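4-alpha-glucanotransferase (Corynebacterium glutamicum, PDB 5B68) is an amylomaltase, a disproportionating enzyme of the 4-alpha-glucanotransferase family that combines an N-terminal beta-sandwich domain with a TIM-barrel fold. Local coordinates at residues 303-308 against 356-361; 311-316 against 352-357. All coordinates share one frame; numbering follows the deposited sequence.

Contact 1. Residues 303-308 against 356-361; sequences MPRSSE and YMWLQW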
# COMPACT_ATOMS: atom_id res chain seq x y z
N MET A 303 -13.90 -16.97 26.62
CA MET A 303 -13.07 -17.95 27.29
C MET A 303 -11.96 -17.27 28.03
O MET A 303 -11.43 -16.28 27.55
CB MET A 303 -12.41 -18.91 26.29
CG MET A 303 -13.36 -19.77 25.50
SD MET A 303 -14.28 -20.94 26.59
CE MET A 303 -15.84 -20.08 26.54
N PRO A 304 -11.61 -17.79 29.21
CA PRO A 304 -10.60 -17.15 30.04
C PRO A 304 -9.23 -17.51 29.56
O PRO A 304 -8.97 -18.66 29.18
CB PRO A 304 -10.87 -17.72 31.45
CG PRO A 304 -11.48 -19.06 31.17
CD PRO A 304 -12.32 -18.86 29.95
N ARG A 305 -8.33 -16.54 29.60
CA ARG A 305 -6.96 -16.77 29.16
C ARG A 305 -6.08 -17.18 30.30
O ARG A 305 -6.29 -16.77 31.43
CB ARG A 305 -6.39 -15.48 28.52
CG ARG A 305 -6.78 -15.30 27.05
CD ARG A 305 -6.13 -14.04 26.47
NE ARG A 305 -6.73 -12.91 27.14
CZ ARG A 305 -7.96 -12.46 26.93
NH1 ARG A 305 -8.72 -12.94 25.97
NH2 ARG A 305 -8.40 -11.44 27.65
N SER A 306 -5.10 -18.01 30.00
CA SER A 306 -4.06 -18.30 30.96
C SER A 306 -3.31 -17.04 31.19
O SER A 306 -3.36 -16.10 30.40
CB SER A 306 -3.11 -19.35 30.41
OG SER A 306 -2.36 -18.79 29.35
N SER A 307 -2.56 -17.00 32.28
CA SER A 307 -1.89 -15.77 32.63
C SER A 307 -0.77 -15.43 31.64
O SER A 307 -0.49 -14.25 31.44
CB SER A 307 -1.36 -15.85 34.05
OG SER A 307 -0.31 -16.77 34.07
N GLU A 308 -0.13 -16.42 31.01
CA GLU A 308 0.90 -16.12 30.00
C GLU A 308 0.21 -15.44 28.80
O GLU A 308 0.63 -14.38 28.35
CB GLU A 308 1.72 -17.33 29.57
CG GLU A 308 2.84 -16.95 28.59
CD GLU A 308 3.89 -18.04 28.36
OE1 GLU A 308 5.06 -17.71 28.05
OE2 GLU A 308 3.55 -19.24 28.48
N TYR A 356 -12.92 -5.78 19.72
CA TYR A 356 -12.22 -5.40 18.46
C TYR A 356 -10.74 -5.25 18.66
O TYR A 356 -9.92 -5.55 17.74
CB TYR A 356 -12.90 -4.22 17.79
CG TYR A 356 -14.25 -4.55 17.27
CD1 TYR A 356 -14.38 -5.33 16.13
CD2 TYR A 356 -15.45 -4.12 17.94
CE1 TYR A 356 -15.62 -5.68 15.62
CE2 TYR A 356 -16.69 -4.45 17.43
CZ TYR A 356 -16.77 -5.24 16.25
OH TYR A 356 -17.98 -5.58 15.68
N MET A 357 -10.31 -4.88 19.86
CA MET A 357 -8.87 -4.88 20.20
C MET A 357 -8.31 -6.28 20.16
O MET A 357 -7.21 -6.58 19.57
CB MET A 357 -8.63 -4.20 21.55
CG MET A 357 -9.01 -2.72 21.52
SD MET A 357 -8.96 -2.01 23.22
CE MET A 357 -7.22 -1.91 23.41
N TRP A 358 -9.09 -7.21 20.70
CA TRP A 358 -8.66 -8.58 20.81
C TRP A 358 -8.54 -9.20 19.42
O TRP A 358 -7.57 -9.94 19.19
CB TRP A 358 -9.68 -9.32 21.70
CG TRP A 358 -9.52 -10.78 21.85
CD1 TRP A 358 -8.65 -11.41 22.60
CD2 TRP A 358 -10.35 -11.78 21.24
NE1 TRP A 358 -8.85 -12.79 22.53
CE2 TRP A 358 -9.91 -13.01 21.69
CE3 TRP A 358 -11.44 -11.72 20.38
CZ2 TRP A 358 -10.49 -14.23 21.28
CZ3 TRP A 358 -12.06 -12.94 19.99
CH2 TRP A 358 -11.55 -14.17 20.44
N LEU A 359 -9.49 -8.91 18.51
CA LEU A 359 -9.34 -9.37 17.10
C LEU A 359 -8.01 -8.93 16.47
O LEU A 359 -7.39 -9.71 15.78
CB LEU A 359 -10.43 -8.84 16.21
CG LEU A 359 -11.83 -9.38 16.54
CD1 LEU A 359 -12.88 -8.89 15.55
CD2 LEU A 359 -11.83 -10.89 16.63
N GLN A 360 -7.58 -7.68 16.72
CA GLN A 360 -6.25 -7.26 16.24
C GLN A 360 -5.13 -8.04 16.83
O GLN A 360 -4.15 -8.31 16.13
CB GLN A 360 -6.09 -5.74 16.41
CG GLN A 360 -7.06 -4.95 15.59
CD GLN A 360 -6.88 -5.26 14.14
OE1 GLN A 360 -5.75 -5.15 13.60
NE2 GLN A 360 -7.95 -5.61 13.47
N TRP A 361 -5.20 -8.41 18.11
CA TRP A 361 -4.16 -9.20 18.77
C TRP A 361 -4.07 -10.61 18.09
O TRP A 361 -2.96 -11.12 17.80
CB TRP A 361 -4.45 -9.33 20.31
CG TRP A 361 -3.55 -10.23 21.01
CD1 TRP A 361 -2.18 -10.15 21.13
CD2 TRP A 361 -3.94 -11.39 21.76
NE1 TRP A 361 -1.70 -11.17 21.88
CE2 TRP A 361 -2.77 -11.92 22.32
CE3 TRP A 361 -5.18 -12.01 22.01
CZ2 TRP A 361 -2.79 -13.09 23.10
CZ3 TRP A 361 -5.19 -13.12 22.84
CH2 TRP A 361 -4.01 -13.67 23.32
O HOH W 1 -8.15 -15.26 23.95

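Contact 2. Residues 311-316 against 352-357; sequences ANFVSF and LTMFYM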
# COMPACT_ATOMS: atom_id res chain seq x y z
N ALA A 311 -0.98 -11.87 29.61
CA ALA A 311 0.12 -10.93 29.64
C ALA A 311 0.63 -10.60 28.24
O ALA A 311 1.09 -9.53 27.99
CB ALA A 311 1.29 -11.46 30.48
N ASN A 312 0.55 -11.56 27.34
CA ASN A 312 0.79 -11.31 25.93
C ASN A 312 -0.22 -10.35 25.31
O ASN A 312 0.15 -9.42 24.59
CB ASN A 312 0.76 -12.62 25.17
CG ASN A 312 2.13 -13.08 24.89
OD1 ASN A 312 2.73 -13.80 25.69
ND2 ASN A 312 2.67 -12.59 23.80
N PHE A 313 -1.51 -10.58 25.59
CA PHE A 313 -2.53 -9.69 25.10
C PHE A 313 -2.36 -8.26 25.65
O PHE A 313 -2.49 -7.27 24.93
CB PHE A 313 -3.91 -10.25 25.40
CG PHE A 313 -5.06 -9.39 24.95
CD1 PHE A 313 -5.02 -8.60 23.78
CD2 PHE A 313 -6.22 -9.32 25.70
CE1 PHE A 313 -6.11 -7.86 23.39
CE2 PHE A 313 -7.29 -8.56 25.31
CZ PHE A 313 -7.25 -7.83 24.14
N VAL A 314 -2.10 -8.15 26.94
CA VAL A 314 -1.90 -6.84 27.54
C VAL A 314 -0.65 -6.14 26.98
O VAL A 314 -0.65 -4.96 26.78
CB VAL A 314 -1.77 -7.00 29.07
CG1 VAL A 314 -1.09 -5.77 29.71
CG2 VAL A 314 -3.17 -7.29 29.65
N SER A 315 0.39 -6.89 26.75
CA SER A 315 1.61 -6.39 26.13
C SER A 315 1.35 -5.81 24.67
O SER A 315 1.78 -4.72 24.34
CB SER A 315 2.64 -7.52 26.11
OG SER A 315 3.85 -7.06 25.53
N PHE A 316 0.59 -6.55 23.87
CA PHE A 316 0.15 -6.06 22.57
C PHE A 316 -0.63 -4.77 22.72
O PHE A 316 -0.36 -3.81 21.97
CB PHE A 316 -0.73 -7.12 21.87
CG PHE A 316 -1.40 -6.62 20.62
CD1 PHE A 316 -0.70 -6.62 19.42
CD2 PHE A 316 -2.75 -6.23 20.63
CE1 PHE A 316 -1.32 -6.24 18.24
CE2 PHE A 316 -3.36 -5.81 19.46
CZ PHE A 316 -2.64 -5.81 18.27
N LEU A 352 -17.38 -4.19 23.78
CA LEU A 352 -17.31 -4.28 22.33
C LEU A 352 -15.97 -3.73 21.84
O LEU A 352 -15.37 -4.31 20.94
CB LEU A 352 -18.41 -3.50 21.62
CG LEU A 352 -19.78 -4.13 21.45
CD1 LEU A 352 -20.67 -3.12 20.80
CD2 LEU A 352 -19.65 -5.41 20.57
N THR A 353 -15.52 -2.61 22.42
CA THR A 353 -14.21 -2.04 22.07
C THR A 353 -13.11 -3.07 22.34
O THR A 353 -12.19 -3.32 21.51
CB THR A 353 -13.98 -0.69 22.80
OG1 THR A 353 -14.91 0.29 22.35
CG2 THR A 353 -12.54 -0.20 22.60
N MET A 354 -13.20 -3.72 23.48
CA MET A 354 -12.21 -4.69 23.88
C MET A 354 -12.15 -5.88 22.91
O MET A 354 -11.08 -6.41 22.64
CB MET A 354 -12.47 -5.17 25.28
CG MET A 354 -11.39 -6.08 25.81
SD MET A 354 -9.72 -5.42 25.91
CE MET A 354 -9.84 -4.39 27.38
N PHE A 355 -13.35 -6.31 22.47
CA PHE A 355 -13.49 -7.39 21.48
C PHE A 355 -12.76 -7.02 20.19
O PHE A 355 -12.02 -7.86 19.65
CB PHE A 355 -14.94 -7.63 21.17
CG PHE A 355 -15.16 -8.58 20.01
CD1 PHE A 355 -14.98 -9.95 20.18
CD2 PHE A 355 -15.61 -8.08 18.80
CE1 PHE A 355 -15.22 -10.82 19.11
CE2 PHE A 355 -15.86 -8.94 17.75
CZ PHE A 355 -15.65 -10.31 17.94
N TYR A 356 -12.92 -5.78 19.72
CA TYR A 356 -12.22 -5.40 18.46
C TYR A 356 -10.74 -5.25 18.66
O TYR A 356 -9.92 -5.55 17.74
CB TYR A 356 -12.90 -4.22 17.79
CG TYR A 356 -14.25 -4.55 17.27
CD1 TYR A 356 -14.38 -5.33 16.13
CD2 TYR A 356 -15.45 -4.12 17.94
CE1 TYR A 356 -15.62 -5.68 15.62
CE2 TYR A 356 -16.69 -4.45 17.43
CZ TYR A 356 -16.77 -5.24 16.25
OH TYR A 356 -17.98 -5.58 15.68
N MET A 357 -10.31 -4.88 19.86
CA MET A 357 -8.87 -4.88 20.20
C MET A 357 -8.31 -6.28 20.16
O MET A 357 -7.21 -6.58 19.57
CB MET A 357 -8.63 -4.20 21.55
CG MET A 357 -9.01 -2.72 21.52
SD MET A 357 -8.96 -2.01 23.22
CE MET A 357 -7.22 -1.91 23.41

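Contact 1. Residues 303-308 against 356-361
Arg305 reaches Trp358 and Trp361 with its CG anti to its own carbonyl carbon (chi1 -83°) and a bend at chi3. Both tryptophans hold CG anti to the backbone N, which extends their indoles from helix 349-376 toward the arginine. The motif is a helix N-cap: Ser306 sits directly before helix 307-338, and its OG accepts from Arg309 N. Arg305 lies in the loop just before this cap and faces helix 349-376, within the TIM-barrel family region.

The arginine makes its two contacts with different parts of its chain. The aliphatic part meets Trp361, with CD 3.8 Å from CH2 at the far end of the six-membered ring. The two side chains run past each other in opposite directions, and the guanidinium and indole planes are 78° apart. Further out, NH1 comes to 3.4 Å from Trp358 NE1. Both nitrogens are donors, so this approach is not a hydrogen bond. The guanidinium is inclined to this indole, with planes 44° apart.

NH2 is used elsewhere, in a salt bridge to Glu310 in the first turn of helix 307-338. That carboxylate probably offsets the arginine charge beside the indoles. The Trp358 ring also packs on Phe301, Leu297 and Ile300 of helix 286-301. One water resolves the meeting of the two donors. It lies in the plane of the guanidinium and in the plane of the Trp358 indole, accepting from Arg305 NH1 at 3.1 Å and from Trp358 NE1 at 2.9 Å.

Contact 2. Residues 311-316 against 352-357
Phe313 meets Met354 and Met357, and these three residues carry most of the contact. The phenyl ring stands out from helix 307-338 with CG anti to the backbone N (chi1 179°). It points at helix 349-376 and touches two successive points along it.

The first is the sulfur of Met354. SD lies 3.9 Å from Phe313 CZ and 4.0 Å from Phe313 CE2, so it sits by the outer end of the ring. It is 5.0 Å from the ring centroid and 68° off the ring normal. This is an oblique Met-aromatic contact. The Met354 CB does not point at helix 307-338, but bends at chi2 and chi3 bring the end of the side chain closer to it. This side chain also touches Phe301 of helix 286-301.

The second is the backbone of Met357. Its carbonyl O lies at the edge of the Phe313 ring, near the ring plane, 4.2 Å from CE1. The same oxygen is 3.9 Å from Phe316 CE2, one helical turn further along. It also accepts the helix bond from Trp361 N. The two aromatic C-H groups thus approach an oxygen already used within its own helix. The Met357 side chain stays farther from the phenyl rings and packs on Val317 and Ala328 of helix 307-338.

No hydrogen bond joins the two segments. The axes of the two short helical segments come within 12.3 Å of each other, and large side chains span the distance. Phe313 is buried further by Trp358, edge-to-face, and by Trp361. The N-to-C directions of these segments differ by 94°. The arrangement is a near-perpendicular helix packing with an aromatic and methionine interface, within the TIM-barrel family region.

Overall arrangement
From the N terminus, the chain passes the beta sandwich, then barrel strands 177-182 and 215-218. It next enters a helical section that precedes barrel strand 382-387. Contact 1 closes the longer loop, from 303-308 to 356-361. Contact 2 closes a shorter one, from 311-316 to 352-357. The loops nest, and their second segments share Tyr356 and Met357. Contact 1 ties the loop leading into helix 307-338, and contact 2 the early turns of that helix, to helix 349-376. Their centres are about 6 Å apart, and they touch directly: Trp361 CD1 is 3.4 Å from Phe316 CB, and Arg305 NH2 is 3.6 Å from Phe313 CD2. The two contacts are parts of one packed region.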